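Local coordinates for protein vanadium-dependent bromoperoxidase (Corallina officinalis, PDB 1QHB) that catalyses the hydrogen peroxide-dependent halogenation of organic substrates, using vanadate as cofactor, as a homododecamer whose calcium ions are important for enzyme stability, at residues I185-I189 / V218-L223; T293-V297 / D458-G462; I568-E572 / T592-I596. One frame throughout, in Å; residues are numbered along the deposited sequence.

Interaction 1 (I185-I189 / V218-L223)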
loop_
_atom_site.group_PDB
_atom_site.type_symbol
_atom_site.label_atom_id
_atom_site.label_comp_id
_atom_site.label_asym_id
_atom_site.label_seq_id
_atom_site.Cartn_x
_atom_site.Cartn_y
_atom_site.Cartn_z
ATOM N N ILE A 185 36.962 34.272 49.817
ATOM C CA ILE A 185 36.466 32.895 49.735
ATOM C C ILE A 185 35.571 32.565 50.895
ATOM O O ILE A 185 34.434 32.081 50.734
ATOM C CB ILE A 185 37.622 31.909 49.587
ATOM C CG1 ILE A 185 38.362 32.173 48.259
ATOM C CG2 ILE A 185 37.220 30.434 49.686
ATOM C CD1 ILE A 185 37.549 31.835 47.022
ATOM N N ARG A 186 35.980 32.864 52.129
ATOM C CA ARG A 186 35.173 32.523 53.310
ATOM C C ARG A 186 33.858 33.254 53.335
ATOM O O ARG A 186 32.820 32.759 53.749
ATOM C CB ARG A 186 36.023 32.854 54.531
ATOM C CG ARG A 186 37.278 32.019 54.673
ATOM C CD ARG A 186 37.005 30.596 55.141
ATOM N NE ARG A 186 37.802 30.263 56.321
ATOM C CZ ARG A 186 37.530 29.323 57.219
ATOM N NH1 ARG A 186 36.448 28.554 57.120
ATOM N NH2 ARG A 186 38.350 29.142 58.253
ATOM N N SER A 187 33.839 34.509 52.923
ATOM C CA SER A 187 32.626 35.321 52.873
ATOM C C SER A 187 31.731 34.852 51.747
ATOM O O SER A 187 30.505 34.891 51.875
ATOM C CB SER A 187 33.043 36.795 52.797
ATOM O OG SER A 187 32.414 37.444 51.729
ATOM N N ALA A 188 32.271 34.333 50.651
ATOM C CA ALA A 188 31.512 33.811 49.532
ATOM C C ALA A 188 30.761 32.574 49.994
ATOM O O ALA A 188 29.577 32.442 49.745
ATOM C CB ALA A 188 32.438 33.277 48.427
ATOM N N ILE A 189 31.499 31.675 50.653
ATOM C CA ILE A 189 30.873 30.426 51.077
ATOM C C ILE A 189 29.812 30.570 52.153
ATOM O O ILE A 189 28.842 29.823 52.287
ATOM C CB ILE A 189 32.037 29.533 51.551
ATOM C CG1 ILE A 189 32.814 29.044 50.308
ATOM C CG2 ILE A 189 31.630 28.349 52.393
ATOM C CD1 ILE A 189 34.174 28.464 50.709
ATOM N N VAL A 218 27.956 24.582 50.388
ATOM C CA VAL A 218 29.087 25.040 49.595
ATOM C C VAL A 218 30.362 24.966 50.431
ATOM O O VAL A 218 30.338 25.343 51.601
ATOM C CB VAL A 218 28.819 26.481 49.155
ATOM C CG1 VAL A 218 29.939 27.015 48.277
ATOM C CG2 VAL A 218 27.446 26.505 48.487
ATOM N N THR A 219 31.432 24.457 49.862
ATOM C CA THR A 219 32.719 24.347 50.511
ATOM C C THR A 219 33.761 24.892 49.518
ATOM O O THR A 219 33.461 25.071 48.331
ATOM C CB THR A 219 33.103 22.888 50.805
ATOM O OG1 THR A 219 33.190 22.239 49.516
ATOM C CG2 THR A 219 32.126 22.097 51.654
ATOM N N VAL A 220 35.011 25.060 49.918
ATOM C CA VAL A 220 36.066 25.495 49.017
ATOM C C VAL A 220 36.233 24.466 47.892
ATOM O O VAL A 220 36.542 24.855 46.770
ATOM C CB VAL A 220 37.467 25.609 49.680
ATOM C CG1 VAL A 220 38.478 26.227 48.710
ATOM C CG2 VAL A 220 37.417 26.447 50.925
ATOM N N GLY A 221 36.019 23.189 48.156
ATOM C CA GLY A 221 36.162 22.114 47.207
ATOM C C GLY A 221 35.080 22.016 46.178
ATOM O O GLY A 221 35.298 21.335 45.176
ATOM N N ASN A 222 33.930 22.634 46.383
ATOM C CA ASN A 222 32.904 22.580 45.325
ATOM C C ASN A 222 32.528 23.980 44.856
ATOM O O ASN A 222 31.654 24.111 43.981
ATOM C CB ASN A 222 31.705 21.789 45.789
ATOM C CG ASN A 222 30.873 22.389 46.859
ATOM O OD1 ASN A 222 30.814 23.582 47.062
ATOM N ND2 ASN A 222 30.205 21.504 47.591
ATOM N N LEU A 223 33.197 24.994 45.383
ATOM C CA LEU A 223 32.870 26.374 45.038
ATOM C C LEU A 223 33.029 26.640 43.557
ATOM O O LEU A 223 34.074 26.457 42.891
ATOM C CB LEU A 223 33.693 27.380 45.853
ATOM C CG LEU A 223 33.466 28.860 45.612
ATOM C CD1 LEU A 223 32.136 29.373 46.168
ATOM C CD2 LEU A 223 34.582 29.655 46.289
#

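Interaction 2 (T293-V297 / D458-G462)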
loop_
_atom_site.group_PDB
_atom_site.type_symbol
_atom_site.label_atom_id
_atom_site.label_comp_id
_atom_site.label_asym_id
_atom_site.label_seq_id
_atom_site.Cartn_x
_atom_site.Cartn_y
_atom_site.Cartn_z
ATOM N N THR A 293 28.456 48.170 33.863
ATOM C CA THR A 293 28.257 48.449 35.272
ATOM C C THR A 293 27.585 49.809 35.417
ATOM O O THR A 293 27.249 50.203 36.534
ATOM C CB THR A 293 29.601 48.496 36.023
ATOM O OG1 THR A 293 30.484 49.450 35.387
ATOM C CG2 THR A 293 30.269 47.129 35.949
ATOM N N ASP A 294 27.326 50.488 34.327
ATOM C CA ASP A 294 26.624 51.747 34.337
ATOM C C ASP A 294 25.233 51.527 33.712
ATOM O O ASP A 294 25.119 50.959 32.609
ATOM C CB ASP A 294 27.435 52.760 33.521
ATOM C CG ASP A 294 26.600 53.990 33.284
ATOM O OD1 ASP A 294 26.429 54.794 34.219
ATOM O OD2 ASP A 294 26.081 54.162 32.176
ATOM N N LEU A 295 24.200 52.068 34.377
ATOM C CA LEU A 295 22.840 51.950 33.915
ATOM C C LEU A 295 22.588 52.384 32.499
ATOM O O LEU A 295 21.936 51.611 31.738
ATOM C CB LEU A 295 21.894 52.753 34.823
ATOM C CG LEU A 295 20.402 52.490 34.502
ATOM C CD1 LEU A 295 20.123 51.011 34.731
ATOM C CD2 LEU A 295 19.502 53.397 35.333
ATOM N N LYS A 296 23.074 53.573 32.093
ATOM C CA LYS A 296 22.772 53.938 30.684
ATOM C C LYS A 296 23.438 53.073 29.657
ATOM O O LYS A 296 22.816 52.827 28.604
ATOM C CB LYS A 296 23.122 55.411 30.464
ATOM C CG LYS A 296 22.230 56.299 31.342
ATOM C CD LYS A 296 22.729 57.742 31.158
ATOM C CE LYS A 296 21.761 58.699 31.850
ATOM N NZ LYS A 296 21.893 60.051 31.231
ATOM N N VAL A 297 24.685 52.637 29.901
ATOM C CA VAL A 297 25.366 51.744 28.925
ATOM C C VAL A 297 24.656 50.396 28.937
ATOM O O VAL A 297 24.381 49.801 27.897
ATOM C CB VAL A 297 26.822 51.544 29.342
ATOM C CG1 VAL A 297 27.523 50.510 28.512
ATOM C CG2 VAL A 297 27.579 52.877 29.348
ATOM N N ASP A 458 31.757 57.085 33.265
ATOM C CA ASP A 458 30.365 56.848 32.918
ATOM C C ASP A 458 29.493 57.260 34.091
ATOM O O ASP A 458 29.695 56.831 35.226
ATOM C CB ASP A 458 30.073 55.390 32.573
ATOM C CG ASP A 458 30.536 55.029 31.183
ATOM O OD1 ASP A 458 30.594 55.953 30.341
ATOM O OD2 ASP A 458 30.847 53.839 30.942
ATOM N N VAL A 459 28.559 58.176 33.843
ATOM C CA VAL A 459 27.703 58.653 34.929
ATOM C C VAL A 459 26.224 58.390 34.648
ATOM O O VAL A 459 25.680 58.594 33.568
ATOM C CB VAL A 459 27.867 60.145 35.266
ATOM C CG1 VAL A 459 27.199 60.419 36.608
ATOM C CG2 VAL A 459 29.318 60.596 35.318
ATOM N N SER A 460 25.569 57.878 35.690
ATOM C CA SER A 460 24.144 57.582 35.696
ATOM C C SER A 460 23.626 57.803 37.122
ATOM O O SER A 460 24.373 57.608 38.085
ATOM C CB SER A 460 23.836 56.134 35.305
ATOM O OG SER A 460 24.333 55.889 34.004
ATOM N N PRO A 461 22.373 58.217 37.253
ATOM C CA PRO A 461 21.787 58.457 38.553
ATOM C C PRO A 461 21.711 57.171 39.375
ATOM O O PRO A 461 21.481 56.081 38.852
ATOM C CB PRO A 461 20.389 58.974 38.258
ATOM C CG PRO A 461 20.297 59.200 36.795
ATOM C CD PRO A 461 21.430 58.469 36.138
ATOM N N GLY A 462 21.884 57.275 40.683
ATOM C CA GLY A 462 21.833 56.193 41.629
ATOM C C GLY A 462 23.104 55.369 41.736
ATOM O O GLY A 462 24.118 55.551 41.075
HETATM O O HOH W 1 27.037 55.287 36.782
HETATM O O HOH W 2 25.946 56.602 31.751
#

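Interaction 3 (I568-E572 / T592-I596)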
loop_
_atom_site.group_PDB
_atom_site.type_symbol
_atom_site.label_atom_id
_atom_site.label_comp_id
_atom_site.label_asym_id
_atom_site.label_seq_id
_atom_site.Cartn_x
_atom_site.Cartn_y
_atom_site.Cartn_z
ATOM N N ILE A 568 23.242 10.380 22.025
ATOM C CA ILE A 568 22.810 8.971 22.145
ATOM C C ILE A 568 21.862 8.614 20.990
ATOM O O ILE A 568 21.937 7.541 20.386
ATOM C CB ILE A 568 22.124 8.747 23.527
ATOM C CG1 ILE A 568 23.120 8.634 24.651
ATOM C CG2 ILE A 568 21.205 7.517 23.486
ATOM C CD1 ILE A 568 22.628 8.672 26.104
ATOM N N GLY A 569 20.952 9.531 20.637
ATOM C CA GLY A 569 20.027 9.352 19.515
ATOM C C GLY A 569 20.677 9.170 18.160
ATOM O O GLY A 569 20.344 8.267 17.384
ATOM N N ILE A 570 21.726 9.978 17.906
ATOM C CA ILE A 570 22.516 9.829 16.697
ATOM C C ILE A 570 23.272 8.486 16.675
ATOM O O ILE A 570 23.345 7.706 15.699
ATOM C CB ILE A 570 23.516 10.997 16.550
ATOM C CG1 ILE A 570 22.713 12.277 16.233
ATOM C CG2 ILE A 570 24.552 10.680 15.526
ATOM C CD1 ILE A 570 23.507 13.588 16.302
ATOM N N LEU A 571 23.874 8.154 17.803
ATOM C CA LEU A 571 24.600 6.855 17.770
ATOM C C LEU A 571 23.640 5.702 17.502
ATOM O O LEU A 571 23.992 4.767 16.775
ATOM C CB LEU A 571 25.266 6.583 19.115
ATOM C CG LEU A 571 26.483 7.494 19.343
ATOM C CD1 LEU A 571 27.018 7.249 20.739
ATOM C CD2 LEU A 571 27.500 7.235 18.264
ATOM N N GLU A 572 22.467 5.731 18.119
ATOM C CA GLU A 572 21.501 4.633 17.894
ATOM C C GLU A 572 21.047 4.491 16.441
ATOM O O GLU A 572 20.935 3.372 15.954
ATOM C CB GLU A 572 20.190 4.763 18.689
ATOM C CG GLU A 572 20.495 4.747 20.194
ATOM C CD GLU A 572 19.243 4.998 21.020
ATOM O OE1 GLU A 572 18.276 5.571 20.465
ATOM O OE2 GLU A 572 19.250 4.616 22.213
ATOM N N THR A 592 24.867 5.674 35.019
ATOM C CA THR A 592 24.549 4.372 34.478
ATOM C C THR A 592 25.191 4.250 33.114
ATOM O O THR A 592 25.672 5.229 32.547
ATOM C CB THR A 592 23.019 4.205 34.360
ATOM O OG1 THR A 592 22.549 5.134 33.373
ATOM C CG2 THR A 592 22.326 4.500 35.681
ATOM N N THR A 593 25.233 3.040 32.595
ATOM C CA THR A 593 25.836 2.795 31.295
ATOM C C THR A 593 24.790 2.373 30.265
ATOM O O THR A 593 23.930 1.602 30.654
ATOM C CB THR A 593 26.971 1.778 31.480
ATOM O OG1 THR A 593 28.065 2.580 32.005
ATOM C CG2 THR A 593 27.493 1.117 30.247
ATOM N N ILE A 594 24.887 2.865 29.019
ATOM C CA ILE A 594 23.988 2.336 27.990
ATOM C C ILE A 594 24.852 1.694 26.939
ATOM O O ILE A 594 25.945 2.186 26.697
ATOM C CB ILE A 594 23.007 3.357 27.381
ATOM C CG1 ILE A 594 22.136 2.628 26.359
ATOM C CG2 ILE A 594 23.720 4.572 26.823
ATOM C CD1 ILE A 594 21.049 3.494 25.793
ATOM N N GLN A 595 24.484 0.546 26.366
ATOM C CA GLN A 595 25.297 -0.079 25.324
ATOM C C GLN A 595 24.523 0.110 24.033
ATOM O O GLN A 595 23.327 -0.156 23.952
ATOM C CB GLN A 595 25.501 -1.561 25.656
ATOM C CG GLN A 595 26.312 -1.727 26.949
ATOM C CD GLN A 595 26.264 -3.162 27.474
ATOM O OE1 GLN A 595 26.998 -4.016 26.976
ATOM N NE2 GLN A 595 25.430 -3.438 28.482
ATOM N N ILE A 596 25.145 0.690 23.024
ATOM C CA ILE A 596 24.589 1.049 21.744
ATOM C C ILE A 596 25.315 0.370 20.593
ATOM O O ILE A 596 24.607 -0.199 19.721
ATOM C CB ILE A 596 24.664 2.577 21.537
ATOM C CG1 ILE A 596 23.964 3.326 22.690
ATOM C CG2 ILE A 596 24.014 2.964 20.218
ATOM C CD1 ILE A 596 24.343 4.809 22.740
ATOM O OXT ILE A 596 26.512 0.619 20.390
#

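Interaction 1 (I185-I189 / V218-L223)
Ile-189 and Val-218 are the closest pair by CA atoms, 5.9 Å apart, and the spacing widens to 7.4 Å between the CA atoms of Ile-185 and Val-220. Helix 182-192, which holds residues 185-189, packs against a loop that contains a type I beta turn, Thr-219 to Asn-222, closed by the Asn-222 N to Thr-219 O hydrogen bond and flanked by Val-218 and Leu-223. No hydrogen bond spans the two segments, so apolar side chains carry the contact, with Ile-185 and Ile-189 one helical turn apart. With CG1 anti to the carbonyl carbon and the chain extended beyond it (chi2 165°), Ile-189 lays CD1 against the turn backbone, 3.6 Å from Val-220 N, and 3.8 Å from Val-220 CG2. Its CG1 lies 4.1 Å from Val-218 CG1. Ile-185 uses both branches: CG2 meets the Val-220 side chain at about a right angle, while CD1 reaches Leu-223 CD2 at 3.8 Å. The turn is braced from within, as Thr-219 N donates to Asn-222 OD1 almost straight (169°), from above the carbonyl plane; Asn-222 ND2 is hydrogen-bonded to Glu-217 O, ahead of the turn. Just beyond the helix, Asn-193 OD1 is hydrogen-bonded to Val-218 N, tying the loop to the helix end. CG2 of Ile-189 turns to the residue just before the turn, resting 3.4 Å from Val-218 O.

Interaction 2 (T293-V297 / D458-G462)
Leu-295 and Ser-460 approach to 6.0 Å between CA atoms, and Asp-294 and Asp-458 to 6.5 Å, so the loop 458-462 runs past the N-terminus of helix 295-302. The motif is an N-cap: Asp-294 precedes the helix and its OD2 accepts from Val-297 N at 3.1 Å (N-H...O 160°), on the anti side and tilted out of the carboxylate plane. CG stands anti to the backbone N (chi1 169°), beside the carbonyl carbon, which turns the carboxylate toward the first turn of the helix. Ser-460 complements it from the other segment. Its OG accepts from Lys-296 N at 3.3 Å with a nearly straight angle of 165°, so two neighbouring N-H groups of the first turn are bound by side chains from different segments. The same OG is placed 2.4 Å from Asp-294 OD1, too short to be trusted in detail; a hydrogen bond there is plausible but its length is doubtful. Two waters extend the network: one donates to Asp-294 OD1 at 2.7 Å and weakly to Asp-458 O, and the other donates to Asp-294 OD2 and, at 2.7 Å, to Val-459 O. The helix N-terminus would favour a charged Asp-294 and may offset the nearby carboxylate of Asp-458. Apolar atoms flank the polar centre. Leu-295 CB faces Ser-460 CB, and the extended Lys-296 chain runs alongside Ser-460 toward Pro-461. Just before the cap, Thr-293 OG1 is hydrogen-bonded to Asn-453 OD1 of helix 439-456, and Thr-293 O to Ser-464 OG. At the Asp-458 end, Val-297 CG2 meets Asp-458 OD2 at 3.8 Å.

Interaction 3 (I568-E572 / T592-I596)
Ile-596, the last residue of the chain, presses CG2 onto the helix backbone, 3.8 Å from Glu-572 N, and the same methyl lies 4.0 Å from Leu-571 CB and 3.9 Å from Glu-572 CG. With CG2 anti to the backbone N and the longer branch extended (chi2 164°), CD1 is carried on to Leu-571 CD1 at 4.1 Å and to Ile-568 CG2 at 4.2 Å. Ile-596 thus touches two successive turns of helix 553-574, its side chain at about a right angle to those of Leu-571 and Glu-572. Ile-594, two residues earlier, adds a looser set: its CG2 is 4.3 Å from Ile-568 CD1, and its CD1 approaches Glu-572 OE2 at 4.2 Å. In the next shell the strand is held by strand 585-587 and the residue before it, through backbone hydrogen bonds of Ile-594 with Leu-586 and of Ile-596 with Phe-584, so a two-stranded hairpin packs on the helix. Glu-572 OE1 forms a salt bridge with Arg-29. Gln-595 is hydrogen-bonded to Arg-403 and Ile-401 of a neighbouring subunit, which also forms backbone hydrogen bonds with Thr-593 and sets Phe-35 on Ile-594. No hydrogen bond links the two segments: van der Waals contacts of isoleucine branches chiefly join them, and the strand's directional bonds lie in the hairpin and across the subunit boundary.

All three contacts are partly buried and distant from the annotated vanadate and calcium sites, yet they differ in chemistry. Interactions 1 and 3 pack mainly apolar side chains of a helix against a turn-containing loop and the C-terminal strand region respectively, without a hydrogen bond between segments. Interaction 2, with two exposed residues, is instead a polar helix cap assisted by water. No element is shared. No other chain of the assembly touches interactions 1 and 2, whereas a neighbouring subunit reaches interaction 3. Interactions 2 and 3 stand on opposite sides of the chain's centre, their own centres about 51 Å apart; interactions 1 and 2 are about 31 Å apart between centres.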